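PDB 6Y0R: chitooligosaccharide oxidase, which oxidises the C1 hydroxyl of chitooligosaccharides to the lactone, passing the electrons through a bicovalently bound FAD to molecular oxygen, which becomes hydrogen peroxide. Local coordinates for residues G93-Y96 and T97-F101; D204-W207 and G208-A212; G442-A445 and N446-D449; K475-P478 and K479-R483; F482-P485 and Q486-K489. One frame throughout, in Å; residues are numbered along the deposited sequence.

Contact 1: residues G93-Y96 and T97-F101; sequences GHSY and TSLGF. With FAD (flavin-adenine dinucleotide), chain B.
The hydroxyl oxygen of S95 is gripped by backbone N-H groups of the residues that follow it: L99 N donates to S95 OG at 3.0 Å with an N-H...O angle of 165°, and T97 N adds a weak bond to the same atom. In the FAD-binding loop between strands 87-90 and 108-111, S95 opens a type I beta turn that ends at S98, and its side chain reaches one residue further, to L99. The turn is closed by S98 N giving its hydrogen to S95 O from well above the carbonyl plane. OG stands anti to the backbone N of S95 (chi1 -178°), a rotation that carries it toward L99 N. A water bridges S95 O and S98 OG, donating to both; the S98 hydroxyl also meets L57 O.

The same loop holds the cofactor's pyrophosphate through main-chain N-H groups: G93 N to FAD O2A at 2.9 Å, H94 N to FAD O2P and S95 N to FAD O1A. S95 therefore belongs to the peptide run that faces the phosphates. Y96 turns the other way, laying CE1 3.7 Å from FAD C9 while its OH pairs with Q406. H94 fixes the flavin itself, in one of the two links expected of a bicovalent flavoprotein: the 8alpha carbon of the flavin lies at the ring edge, and ND1 is bonded to FAD C8M at 1.5 Å.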
# COMPACT_ATOMS: atom_id res chain seq x y z
N GLY A 93 0.26 -9.77 5.28
CA GLY A 93 -1.00 -9.68 6.03
C GLY A 93 -1.41 -8.31 6.51
O GLY A 93 -2.34 -8.23 7.29
N HIS A 94 -0.84 -7.23 5.97
CA HIS A 94 -1.16 -5.85 6.41
C HIS A 94 -2.43 -5.29 5.78
O HIS A 94 -2.81 -4.19 6.18
CB HIS A 94 0.03 -4.88 6.22
CG HIS A 94 0.83 -4.74 7.46
ND1 HIS A 94 0.73 -3.63 8.31
CD2 HIS A 94 1.74 -5.59 8.01
CE1 HIS A 94 1.51 -3.88 9.37
NE2 HIS A 94 2.13 -5.07 9.20
N SER A 95 -3.17 -6.06 4.96
CA SER A 95 -4.42 -5.52 4.38
C SER A 95 -5.29 -4.87 5.46
O SER A 95 -5.69 -5.54 6.41
CB SER A 95 -5.23 -6.55 3.68
OG SER A 95 -6.38 -5.97 3.10
N TYR A 96 -5.70 -3.64 5.21
CA TYR A 96 -6.58 -2.93 6.16
C TYR A 96 -7.95 -3.60 6.29
O TYR A 96 -8.66 -3.34 7.30
CB TYR A 96 -6.76 -1.51 5.67
CG TYR A 96 -5.57 -0.60 5.79
CD1 TYR A 96 -4.33 -0.99 6.27
CD2 TYR A 96 -5.75 0.74 5.51
CE1 TYR A 96 -3.29 -0.09 6.45
CE2 TYR A 96 -4.72 1.64 5.65
CZ TYR A 96 -3.50 1.24 6.16
OH TYR A 96 -2.45 2.14 6.32
N THR A 97 -8.34 -4.40 5.30
CA THR A 97 -9.67 -5.05 5.25
C THR A 97 -9.50 -6.58 5.15
O THR A 97 -10.52 -7.29 4.82
CB THR A 97 -10.52 -4.39 4.17
OG1 THR A 97 -9.90 -4.61 2.91
CG2 THR A 97 -10.78 -2.93 4.47
N SER A 98 -8.29 -7.10 5.43
CA SER A 98 -8.04 -8.56 5.58
C SER A 98 -8.26 -9.26 4.24
O SER A 98 -8.74 -10.44 4.21
CB SER A 98 -8.89 -9.15 6.69
OG SER A 98 -8.77 -8.39 7.89
N LEU A 99 -7.93 -8.58 3.14
CA LEU A 99 -8.11 -9.17 1.78
C LEU A 99 -7.15 -10.32 1.52
O LEU A 99 -7.44 -11.10 0.57
CB LEU A 99 -8.08 -8.09 0.70
CG LEU A 99 -9.15 -6.99 0.86
CD1 LEU A 99 -9.13 -6.01 -0.28
CD2 LEU A 99 -10.54 -7.57 1.00
N GLY A 100 -6.10 -10.54 2.32
CA GLY A 100 -5.24 -11.72 2.12
C GLY A 100 -6.01 -12.99 2.54
O GLY A 100 -5.52 -14.09 2.19
N PHE A 101 -7.07 -12.84 3.33
CA PHE A 101 -8.01 -13.93 3.70
C PHE A 101 -9.08 -14.08 2.63
O PHE A 101 -9.79 -15.14 2.58
CB PHE A 101 -8.69 -13.65 5.04
CG PHE A 101 -7.76 -13.72 6.21
CD1 PHE A 101 -6.79 -12.75 6.39
CD2 PHE A 101 -7.81 -14.78 7.11
CE1 PHE A 101 -5.90 -12.83 7.45
CE2 PHE A 101 -6.93 -14.84 8.17
CZ PHE A 101 -5.97 -13.88 8.34
PA FAD B . -1.68 -8.90 2.51
O1A FAD B . -2.83 -8.72 3.40
O2A FAD B . -0.85 -10.12 2.61
O5B FAD B . -2.13 -8.76 0.99
C5B FAD B . -2.71 -7.57 0.47
C4B FAD B . -3.46 -7.88 -0.81
O4B FAD B . -2.52 -8.35 -1.81
C3B FAD B . -4.53 -9.00 -0.76
O3B FAD B . -5.53 -8.80 -1.76
C2B FAD B . -3.71 -10.24 -1.09
O2B FAD B . -4.49 -11.36 -1.53
C1B FAD B . -2.80 -9.70 -2.15
N9A FAD B . -1.53 -10.41 -2.28
C8A FAD B . -0.52 -10.43 -1.36
N7A FAD B . 0.51 -11.17 -1.75
C5A FAD B . 0.14 -11.65 -3.00
C6A FAD B . 0.79 -12.49 -3.92
N6A FAD B . 2.02 -12.96 -3.70
N1A FAD B . 0.13 -12.82 -5.07
C2A FAD B . -1.12 -12.34 -5.23
N3A FAD B . -1.82 -11.52 -4.44
C4A FAD B . -1.14 -11.21 -3.32
N1 FAD B . 1.18 1.47 2.07
C2 FAD B . 1.92 2.36 1.38
O2 FAD B . 1.77 2.50 0.12
N3 FAD B . 2.88 3.08 2.04
C4 FAD B . 3.14 2.97 3.39
O4 FAD B . 4.03 3.65 3.92
C4X FAD B . 2.37 2.04 4.14
N5 FAD B . 2.63 1.86 5.44
C5X FAD B . 1.97 0.85 6.09
C6 FAD B . 2.28 0.59 7.45
C7 FAD B . 1.61 -0.40 8.16
C7M FAD B . 1.93 -0.66 9.62
C8 FAD B . 0.63 -1.23 7.47
C8M FAD B . -0.05 -2.42 8.13
C9 FAD B . 0.31 -0.93 6.13
C9A FAD B . 0.96 0.10 5.44
N10 FAD B . 0.66 0.36 4.09
C10 FAD B . 1.38 1.32 3.38
C1' FAD B . -0.40 -0.37 3.38
C2' FAD B . 0.17 -1.58 2.64
O2' FAD B . 0.84 -1.18 1.45
C3' FAD B . -0.99 -2.49 2.30
O3' FAD B . -1.57 -2.87 3.57
C4' FAD B . -0.49 -3.71 1.52
O4' FAD B . -1.52 -4.25 0.67
C5' FAD B . -0.00 -4.76 2.48
O5' FAD B . 0.66 -5.83 1.78
P FAD B . 0.80 -7.21 2.55
O1P FAD B . 1.52 -8.16 1.66
O2P FAD B . 1.33 -7.03 3.92
O3P FAD B . -0.75 -7.60 2.76
O HOH W 1 -6.33 -7.33 8.38

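Contact 2: residues D204-W207 and G208-A212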
# COMPACT_ATOMS: atom_id res chain seq x y z
N ASP A 204 0.38 -8.34 -20.95
CA ASP A 204 -0.98 -8.04 -20.41
C ASP A 204 -1.06 -8.46 -18.93
O ASP A 204 -1.59 -7.69 -18.10
CB ASP A 204 -2.07 -8.68 -21.29
CG ASP A 204 -1.96 -10.18 -21.50
OD1 ASP A 204 -0.93 -10.80 -21.17
OD2 ASP A 204 -2.95 -10.76 -22.01
N LEU A 205 -0.53 -9.61 -18.58
CA LEU A 205 -0.46 -10.09 -17.19
C LEU A 205 0.45 -9.13 -16.42
O LEU A 205 0.11 -8.76 -15.29
CB LEU A 205 0.11 -11.50 -17.11
CG LEU A 205 0.25 -12.11 -15.73
CD1 LEU A 205 -1.09 -12.24 -15.00
CD2 LEU A 205 0.89 -13.46 -15.83
N PHE A 206 1.58 -8.74 -17.00
CA PHE A 206 2.55 -7.86 -16.30
C PHE A 206 1.92 -6.49 -16.03
O PHE A 206 2.16 -5.90 -14.95
CB PHE A 206 3.84 -7.73 -17.10
CG PHE A 206 4.93 -7.03 -16.35
CD1 PHE A 206 5.44 -7.60 -15.20
CD2 PHE A 206 5.42 -5.82 -16.80
CE1 PHE A 206 6.43 -6.93 -14.49
CE2 PHE A 206 6.44 -5.17 -16.10
CZ PHE A 206 6.95 -5.75 -14.97
N TRP A 207 1.16 -5.96 -16.99
CA TRP A 207 0.35 -4.74 -16.82
C TRP A 207 -0.59 -4.94 -15.61
O TRP A 207 -0.68 -3.99 -14.79
CB TRP A 207 -0.40 -4.42 -18.10
CG TRP A 207 -1.21 -3.18 -18.06
CD1 TRP A 207 -0.82 -1.91 -18.31
CD2 TRP A 207 -2.61 -3.11 -17.75
NE1 TRP A 207 -1.86 -1.05 -18.18
CE2 TRP A 207 -2.98 -1.76 -17.84
CE3 TRP A 207 -3.57 -4.08 -17.46
CZ2 TRP A 207 -4.28 -1.33 -17.59
CZ3 TRP A 207 -4.87 -3.66 -17.24
CH2 TRP A 207 -5.20 -2.31 -17.29
N GLY A 208 -1.40 -6.02 -15.58
CA GLY A 208 -2.39 -6.18 -14.51
C GLY A 208 -1.75 -6.32 -13.16
O GLY A 208 -2.36 -5.86 -12.16
N ILE A 209 -0.61 -7.01 -13.07
CA ILE A 209 0.04 -7.28 -11.75
C ILE A 209 0.51 -5.95 -11.16
O ILE A 209 0.60 -5.86 -9.94
CB ILE A 209 1.15 -8.34 -11.91
CG1 ILE A 209 0.59 -9.73 -11.56
CG2 ILE A 209 2.42 -8.07 -11.13
CD1 ILE A 209 -0.43 -10.19 -12.47
N ARG A 210 0.83 -4.99 -12.02
CA ARG A 210 1.39 -3.67 -11.61
C ARG A 210 0.20 -2.77 -11.27
O ARG A 210 -0.03 -1.79 -11.98
CB ARG A 210 2.36 -3.12 -12.66
CG ARG A 210 3.65 -3.94 -12.77
CD ARG A 210 4.63 -3.26 -13.71
NE ARG A 210 4.03 -3.34 -15.04
CZ ARG A 210 4.33 -2.55 -16.09
NH1 ARG A 210 3.66 -2.73 -17.24
NH2 ARG A 210 5.23 -1.57 -15.99
N GLY A 211 -0.55 -3.14 -10.23
CA GLY A 211 -1.59 -2.26 -9.66
C GLY A 211 -2.84 -3.02 -9.28
O GLY A 211 -3.62 -2.51 -8.41
N ALA A 212 -3.07 -4.20 -9.87
CA ALA A 212 -4.27 -5.03 -9.56
C ALA A 212 -3.82 -6.48 -9.39
O ALA A 212 -4.53 -7.43 -9.73
CB ALA A 212 -5.29 -4.85 -10.67
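R210 folds back over F206, laying its guanidinium above one face of the phenyl ring with the two planes only 17° apart. This is the close-packed flank of the last turns of helix 203-212. R210 CD makes a CH-pi contact at 3.9 Å from the F206 ring centroid, and the bend at chi3 (-67°) brings NE over the face, toward its CD2-CE2 rim, 3.2 Å from F206 CE2. NE also donates to F206 O at 3.2 Å; the oxygen lies in the guanidinium plane, although NE stands above the plane of the carbonyl. Another tight spot is the pair L205 CD1 and I209 CD1, at 3.3 Å closer than usual for methyl groups, on the flank that meets F216.

G208 N and I209 N make regular i to i+4 bonds, to D204 O and L205 O. Looser is R210 N, with only weak bonds to F206 O and W207 O, where R210 centres an inverse gamma turn; A212 N again bonds to G208 O. D204, also partly exposed, makes no side-chain contact with 208-212 and is held by K475 (salt bridge) and Y476 (hydrogen bond). At R210, then, the side chain supplies F206 O with a straighter donor than the backbone does, and this bond holds the near-parallel guanidinium and its CH-pi contact against the ring.

Contact 3: residues G442-A445 and N446-D449; sequences GMYA and NYPD. With FAD (flavin-adenine dinucleotide), chain B.
Y444 and Y447 meet edge to face, with the rim of Y444 directed at the face of Y447, centroids 4.8 Å apart and planes at 83°. Y444 CD2 is the atom that reaches the Y447 face, 3.4 Å from Y447 CD2. One face of the Y444 ring is occupied by N446 CB in a CH-pi contact, 3.5 Å from the centroid, and flavin O2 lies in plane at its hydroxyl end. Y447 also meets the Y96 ring, with planes about 10° apart, and passes FAD N1 obliquely.

The Y444 side chain, CG anti to the backbone N (chi1 176°), places OH beside the flavin. There OH donates to FAD O2 over a short 2.5 Å and accepts from N446 ND2 at 2.8 Å, the oxygen lying in the N446 amide plane; G167 N is a further partner of this hydroxyl. N446 OD1 accepts from FAD O4' of the ribityl chain at 2.8 Å. N446, whose ND2 also reaches H162 O, thus links the tyrosine hydroxyl to the ribityl chain and probably helps position both.

Y447 N donates to Y444 O at 2.7 Å, closing the turn, while M443 CE packs obliquely on the carboxylate of D449, whose OD2 is hydrogen-bonded to S342 OG. A type I beta turn, Y444 to Y447, here presents a hydroxyl and an amide to the flavin pyrimidine and ribityl chain, forming one wall of the FAD site in this berberine-bridge-enzyme-like region.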
# COMPACT_ATOMS: atom_id res chain seq x y z
N GLY A 442 -10.45 9.06 -6.96
CA GLY A 442 -10.71 7.68 -6.53
C GLY A 442 -10.12 7.40 -5.17
O GLY A 442 -9.99 8.32 -4.35
N MET A 443 -9.77 6.14 -4.97
CA MET A 443 -9.19 5.62 -3.72
C MET A 443 -8.01 4.72 -4.08
O MET A 443 -7.83 4.33 -5.25
CB MET A 443 -10.25 4.84 -2.95
CG MET A 443 -11.33 5.70 -2.47
SD MET A 443 -12.47 4.60 -1.50
CE MET A 443 -13.39 5.87 -0.64
N TYR A 444 -7.14 4.49 -3.09
CA TYR A 444 -5.87 3.71 -3.20
C TYR A 444 -6.12 2.28 -2.67
O TYR A 444 -6.37 2.15 -1.44
CB TYR A 444 -4.76 4.48 -2.46
CG TYR A 444 -3.38 3.86 -2.33
CD1 TYR A 444 -2.79 3.19 -3.38
CD2 TYR A 444 -2.62 4.00 -1.17
CE1 TYR A 444 -1.52 2.63 -3.27
CE2 TYR A 444 -1.35 3.45 -1.05
CZ TYR A 444 -0.79 2.76 -2.10
OH TYR A 444 0.45 2.18 -2.02
N ALA A 445 -6.01 1.22 -3.51
CA ALA A 445 -6.23 -0.19 -3.14
C ALA A 445 -5.33 -0.59 -1.97
O ALA A 445 -5.70 -1.54 -1.26
CB ALA A 445 -6.01 -1.08 -4.33
N ASN A 446 -4.20 0.10 -1.72
CA ASN A 446 -3.36 -0.23 -0.53
C ASN A 446 -3.97 0.35 0.75
O ASN A 446 -3.53 -0.05 1.83
CB ASN A 446 -1.87 0.13 -0.65
CG ASN A 446 -1.04 -0.99 -1.23
OD1 ASN A 446 -1.44 -2.16 -1.21
ND2 ASN A 446 0.03 -0.59 -1.92
N TYR A 447 -4.95 1.25 0.64
CA TYR A 447 -5.69 1.81 1.80
C TYR A 447 -7.16 1.56 1.57
O TYR A 447 -7.96 2.50 1.44
CB TYR A 447 -5.46 3.31 1.95
CG TYR A 447 -4.04 3.76 2.21
CD1 TYR A 447 -3.13 2.94 2.84
CD2 TYR A 447 -3.65 5.04 1.88
CE1 TYR A 447 -1.83 3.37 3.09
CE2 TYR A 447 -2.35 5.47 2.11
CZ TYR A 447 -1.44 4.63 2.71
OH TYR A 447 -0.14 4.99 3.00
N PRO A 448 -7.56 0.29 1.47
CA PRO A 448 -8.90 -0.06 1.02
C PRO A 448 -9.97 0.32 2.04
O PRO A 448 -9.70 0.28 3.23
CB PRO A 448 -8.87 -1.57 0.84
CG PRO A 448 -7.83 -2.03 1.83
CD PRO A 448 -6.79 -0.92 1.85
N ASP A 449 -11.13 0.69 1.54
CA ASP A 449 -12.30 1.13 2.33
C ASP A 449 -13.34 -0.00 2.30
O ASP A 449 -14.00 -0.19 1.29
CB ASP A 449 -12.89 2.41 1.75
CG ASP A 449 -13.96 3.06 2.59
OD1 ASP A 449 -14.60 2.31 3.39
OD2 ASP A 449 -14.14 4.30 2.46
PA FAD B . -1.68 -8.90 2.51
O1A FAD B . -2.83 -8.72 3.40
O2A FAD B . -0.85 -10.12 2.61
O5B FAD B . -2.13 -8.76 0.99
C5B FAD B . -2.71 -7.57 0.47
C4B FAD B . -3.46 -7.88 -0.81
O4B FAD B . -2.52 -8.35 -1.81
C3B FAD B . -4.53 -9.00 -0.76
O3B FAD B . -5.53 -8.80 -1.76
C2B FAD B . -3.71 -10.24 -1.09
O2B FAD B . -4.49 -11.36 -1.53
C1B FAD B . -2.80 -9.70 -2.15
N9A FAD B . -1.53 -10.41 -2.28
C8A FAD B . -0.52 -10.43 -1.36
N7A FAD B . 0.51 -11.17 -1.75
C5A FAD B . 0.14 -11.65 -3.00
C6A FAD B . 0.79 -12.49 -3.92
N6A FAD B . 2.02 -12.96 -3.70
N1A FAD B . 0.13 -12.82 -5.07
C2A FAD B . -1.12 -12.34 -5.23
N3A FAD B . -1.82 -11.52 -4.44
C4A FAD B . -1.14 -11.21 -3.32
N1 FAD B . 1.18 1.47 2.07
C2 FAD B . 1.92 2.36 1.38
O2 FAD B . 1.77 2.50 0.12
N3 FAD B . 2.88 3.08 2.04
C4 FAD B . 3.14 2.97 3.39
O4 FAD B . 4.03 3.65 3.92
C4X FAD B . 2.37 2.04 4.14
N5 FAD B . 2.63 1.86 5.44
C5X FAD B . 1.97 0.85 6.09
C6 FAD B . 2.28 0.59 7.45
C7 FAD B . 1.61 -0.40 8.16
C7M FAD B . 1.93 -0.66 9.62
C8 FAD B . 0.63 -1.23 7.47
C8M FAD B . -0.05 -2.42 8.13
C9 FAD B . 0.31 -0.93 6.13
C9A FAD B . 0.96 0.10 5.44
N10 FAD B . 0.66 0.36 4.09
C10 FAD B . 1.38 1.32 3.38
C1' FAD B . -0.40 -0.37 3.38
C2' FAD B . 0.17 -1.58 2.64
O2' FAD B . 0.84 -1.18 1.45
C3' FAD B . -0.99 -2.49 2.30
O3' FAD B . -1.57 -2.87 3.57
C4' FAD B . -0.49 -3.71 1.52
O4' FAD B . -1.52 -4.25 0.67
C5' FAD B . -0.00 -4.76 2.48
O5' FAD B . 0.66 -5.83 1.78
P FAD B . 0.80 -7.21 2.55
O1P FAD B . 1.52 -8.16 1.66
O2P FAD B . 1.33 -7.03 3.92
O3P FAD B . -0.75 -7.60 2.76

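Contact 4: residues K475-P478 and K479-R483; sequences KYDP and KNLFR
D477, the first residue to leave helical angles after helix 466-476, reaches forward along the chain to receive the N-H groups of L481 and F482. From CB, its CG stands anti to the backbone N (chi1 -174°), directing the carboxylate over the following turn; CG itself lies 3.5 Å from L481 N. The branches then divide the work. OD1 accepts from L481 N at 3.0 Å, on the syn side and close to the carboxylate plane, and also takes a hydrogen from a water that in turn accepts from K479 N. OD2 accepts from F482 N at 2.9 Å, again syn, and lies in the plane of the F482 ring at its edge, 3.5 Å from F482 CB. This oxygen has a second partner in K473, a salt bridge from one helical turn earlier, which would help keep the carboxylate charged.

The turn itself is closed by N480 N, which donates to D477 O from above the carbonyl plane. Further along, R483 NH2 folds back to N480 O at 2.9 Å, the oxygen lying in the guanidinium plane. F482 centres an inverse gamma turn, with its side chain against P190. A type I beta turn, D477 to N480, with its first side chain accepting successive N-H groups just beyond it, makes the exit from helix 466-476.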
# COMPACT_ATOMS: atom_id res chain seq x y z
N LYS A 475 -8.93 -13.68 -19.34
CA LYS A 475 -7.85 -14.49 -19.95
C LYS A 475 -7.16 -15.35 -18.89
O LYS A 475 -6.88 -16.53 -19.15
CB LYS A 475 -6.80 -13.59 -20.59
CG LYS A 475 -5.69 -14.34 -21.30
CD LYS A 475 -4.79 -13.47 -22.05
CE LYS A 475 -3.62 -14.28 -22.57
NZ LYS A 475 -2.63 -13.38 -23.16
N TYR A 476 -6.81 -14.80 -17.73
CA TYR A 476 -5.96 -15.50 -16.73
C TYR A 476 -6.77 -16.10 -15.59
O TYR A 476 -6.33 -17.10 -15.03
CB TYR A 476 -4.86 -14.54 -16.24
CG TYR A 476 -3.86 -14.21 -17.32
CD1 TYR A 476 -2.92 -15.16 -17.71
CD2 TYR A 476 -3.85 -13.00 -17.98
CE1 TYR A 476 -1.99 -14.88 -18.69
CE2 TYR A 476 -2.89 -12.69 -18.94
CZ TYR A 476 -2.00 -13.66 -19.34
OH TYR A 476 -1.05 -13.44 -20.30
N ASP A 477 -7.92 -15.54 -15.20
CA ASP A 477 -8.71 -16.14 -14.11
C ASP A 477 -10.17 -16.12 -14.51
O ASP A 477 -10.99 -15.46 -13.89
CB ASP A 477 -8.52 -15.44 -12.77
CG ASP A 477 -9.18 -16.07 -11.55
OD1 ASP A 477 -9.49 -17.29 -11.58
OD2 ASP A 477 -9.44 -15.33 -10.53
N PRO A 478 -10.54 -16.85 -15.59
CA PRO A 478 -11.93 -16.86 -16.06
C PRO A 478 -12.96 -17.38 -15.06
O PRO A 478 -14.13 -16.95 -15.11
CB PRO A 478 -11.88 -17.81 -17.28
CG PRO A 478 -10.64 -18.60 -17.09
CD PRO A 478 -9.65 -17.65 -16.42
N LYS A 479 -12.56 -18.25 -14.14
CA LYS A 479 -13.46 -18.84 -13.13
C LYS A 479 -13.54 -17.93 -11.89
O LYS A 479 -14.29 -18.22 -11.00
CB LYS A 479 -13.01 -20.26 -12.82
CG LYS A 479 -13.09 -21.20 -14.02
CD LYS A 479 -12.69 -22.60 -13.70
CE LYS A 479 -11.19 -22.71 -13.57
NZ LYS A 479 -10.77 -24.12 -13.36
N ASN A 480 -12.76 -16.86 -11.86
CA ASN A 480 -12.77 -15.88 -10.73
C ASN A 480 -12.54 -16.61 -9.40
O ASN A 480 -13.25 -16.37 -8.42
CB ASN A 480 -14.02 -15.02 -10.75
CG ASN A 480 -13.81 -13.77 -9.95
OD1 ASN A 480 -12.66 -13.41 -9.66
ND2 ASN A 480 -14.90 -13.08 -9.63
N LEU A 481 -11.49 -17.44 -9.32
CA LEU A 481 -11.08 -18.07 -8.05
C LEU A 481 -10.34 -17.06 -7.17
O LEU A 481 -10.47 -17.15 -5.96
CB LEU A 481 -10.19 -19.26 -8.39
CG LEU A 481 -10.88 -20.40 -9.15
CD1 LEU A 481 -9.81 -21.38 -9.58
CD2 LEU A 481 -11.94 -21.06 -8.27
N PHE A 482 -9.62 -16.11 -7.79
CA PHE A 482 -8.80 -15.10 -7.04
C PHE A 482 -9.65 -13.85 -6.88
O PHE A 482 -9.42 -12.83 -7.55
CB PHE A 482 -7.45 -14.83 -7.72
CG PHE A 482 -6.53 -16.00 -7.53
CD1 PHE A 482 -6.65 -17.11 -8.34
CD2 PHE A 482 -5.52 -15.98 -6.58
CE1 PHE A 482 -5.83 -18.21 -8.15
CE2 PHE A 482 -4.71 -17.09 -6.39
CZ PHE A 482 -4.87 -18.21 -7.16
N ARG A 483 -10.59 -13.96 -5.95
CA ARG A 483 -11.64 -12.93 -5.80
C ARG A 483 -11.73 -12.45 -4.35
O ARG A 483 -11.33 -13.16 -3.40
CB ARG A 483 -13.00 -13.44 -6.29
CG ARG A 483 -13.63 -14.53 -5.44
CD ARG A 483 -14.99 -14.89 -5.98
NE ARG A 483 -15.60 -15.92 -5.17
CZ ARG A 483 -15.57 -17.23 -5.40
NH1 ARG A 483 -16.24 -18.05 -4.59
NH2 ARG A 483 -14.96 -17.73 -6.46
O HOH W 2 -9.87 -19.27 -13.45

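Contact 5: residues F482-P485 and Q486-K489; sequences FRNP and QSIK
Hydrogen bonds from the turn's own backbone come first: S487 N donates to N484 O at 3.2 Å, closing a type I beta turn from N484 to S487 in the loop after helix 466-476. The donor stands above the carbonyl plane, in contrast to the second bond, made by a side chain. There Q486 N gives its hydrogen to N484 OD1 at 2.8 Å, in the carbonyl plane of the amide, with an N-H...O angle of 150°. N484 CG is placed between the backbone N and the carbonyl carbon (chi1 69°), and this rotation brings OD1 to Q486 N, forming an Asx turn. S487 OG lies 3.0 Å from N484 O and as near to N484 N.

Van der Waals contacts fill in the rest: S487 OG against R483 CA at 3.4 Å, and Q486 CB near N484 OD1 at 3.8 Å. Q486 then runs extended away from the turn, where its amide bonds Y461 OH and D449 O, while N484 rests on L99.

The asparagine thus offers two oxygens, one main-chain and one side-chain, to successive N-H groups. One residue serves both the beta turn and the Asx turn nested in it, and P485 between them has no N-H to offer.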
# COMPACT_ATOMS: atom_id res chain seq x y z
N PHE A 482 -9.62 -16.11 -7.79
CA PHE A 482 -8.80 -15.10 -7.04
C PHE A 482 -9.65 -13.85 -6.88
O PHE A 482 -9.42 -12.83 -7.55
CB PHE A 482 -7.45 -14.83 -7.72
CG PHE A 482 -6.53 -16.00 -7.53
CD1 PHE A 482 -6.65 -17.11 -8.34
CD2 PHE A 482 -5.52 -15.98 -6.58
CE1 PHE A 482 -5.83 -18.21 -8.15
CE2 PHE A 482 -4.71 -17.09 -6.39
CZ PHE A 482 -4.87 -18.21 -7.16
N ARG A 483 -10.59 -13.96 -5.95
CA ARG A 483 -11.64 -12.93 -5.80
C ARG A 483 -11.73 -12.45 -4.35
O ARG A 483 -11.33 -13.16 -3.40
CB ARG A 483 -13.00 -13.44 -6.29
CG ARG A 483 -13.63 -14.53 -5.44
CD ARG A 483 -14.99 -14.89 -5.98
NE ARG A 483 -15.60 -15.92 -5.17
CZ ARG A 483 -15.57 -17.23 -5.40
NH1 ARG A 483 -16.24 -18.05 -4.59
NH2 ARG A 483 -14.96 -17.73 -6.46
N ASN A 484 -12.27 -11.26 -4.21
CA ASN A 484 -12.69 -10.68 -2.92
C ASN A 484 -13.83 -9.71 -3.25
O ASN A 484 -14.12 -9.47 -4.42
CB ASN A 484 -11.50 -10.07 -2.17
CG ASN A 484 -10.95 -8.81 -2.83
OD1 ASN A 484 -11.70 -7.87 -3.10
ND2 ASN A 484 -9.64 -8.73 -3.01
N PRO A 485 -14.54 -9.15 -2.26
CA PRO A 485 -15.72 -8.36 -2.59
C PRO A 485 -15.44 -7.15 -3.50
O PRO A 485 -16.40 -6.69 -4.14
CB PRO A 485 -16.26 -7.93 -1.21
CG PRO A 485 -15.81 -9.08 -0.30
CD PRO A 485 -14.40 -9.41 -0.81
N GLN A 486 -14.19 -6.65 -3.56
CA GLN A 486 -13.88 -5.40 -4.29
C GLN A 486 -13.02 -5.69 -5.52
O GLN A 486 -12.57 -4.75 -6.09
CB GLN A 486 -13.21 -4.37 -3.38
CG GLN A 486 -14.10 -4.02 -2.19
CD GLN A 486 -13.57 -2.89 -1.34
OE1 GLN A 486 -12.36 -2.76 -1.16
NE2 GLN A 486 -14.49 -2.20 -0.66
N SER A 487 -12.96 -6.93 -5.95
CA SER A 487 -12.00 -7.39 -6.98
C SER A 487 -12.66 -7.32 -8.36
O SER A 487 -13.84 -6.97 -8.49
CB SER A 487 -11.46 -8.75 -6.65
OG SER A 487 -12.43 -9.77 -6.82
N ILE A 488 -11.85 -7.55 -9.38
CA ILE A 488 -12.20 -7.38 -10.81
C ILE A 488 -12.99 -8.60 -11.28
O ILE A 488 -12.49 -9.71 -11.13
CB ILE A 488 -10.92 -7.18 -11.65
CG1 ILE A 488 -10.28 -5.83 -11.32
CG2 ILE A 488 -11.22 -7.34 -13.14
CD1 ILE A 488 -10.99 -4.62 -11.85
N LYS A 489 -14.00 -8.44 -11.91
CA LYS A 489 -14.82 -9.57 -12.41
C LYS A 489 -14.46 -9.86 -13.86
O LYS A 489 -14.23 -8.95 -14.66
CB LYS A 489 -16.32 -9.29 -12.23
CG LYS A 489 -16.78 -9.24 -10.77
CD LYS A 489 -18.26 -8.93 -10.65
CE LYS A 489 -18.78 -8.89 -9.24
NZ LYS A 489 -20.22 -8.57 -9.20

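Overall arrangement
Along the chain the order is 93-101, 204-212, 442-449, 475-483 and 482-489, the last two sharing F482 and R483. Contacts 1 and 2 fall in the PCMH-type FAD-binding range, contacts 3, 4 and 5 in the berberine-like one. Centres of contacts 1 and 3 lie 12 Å apart; both reach FAD, and they meet where Y96 packs on Y447 and T97 on P448. Contact 5 touches contact 1 through L99 and N484, and contact 3 through Q486 and D449. Contact 2, on helix 203-212, has its centre 14 Å from that of contact 4, at the end of helix 466-476; D204 ties them through K475 and Y476. So C-terminal segments pack against the FAD-binding region, contact 3 at the cofactor itself.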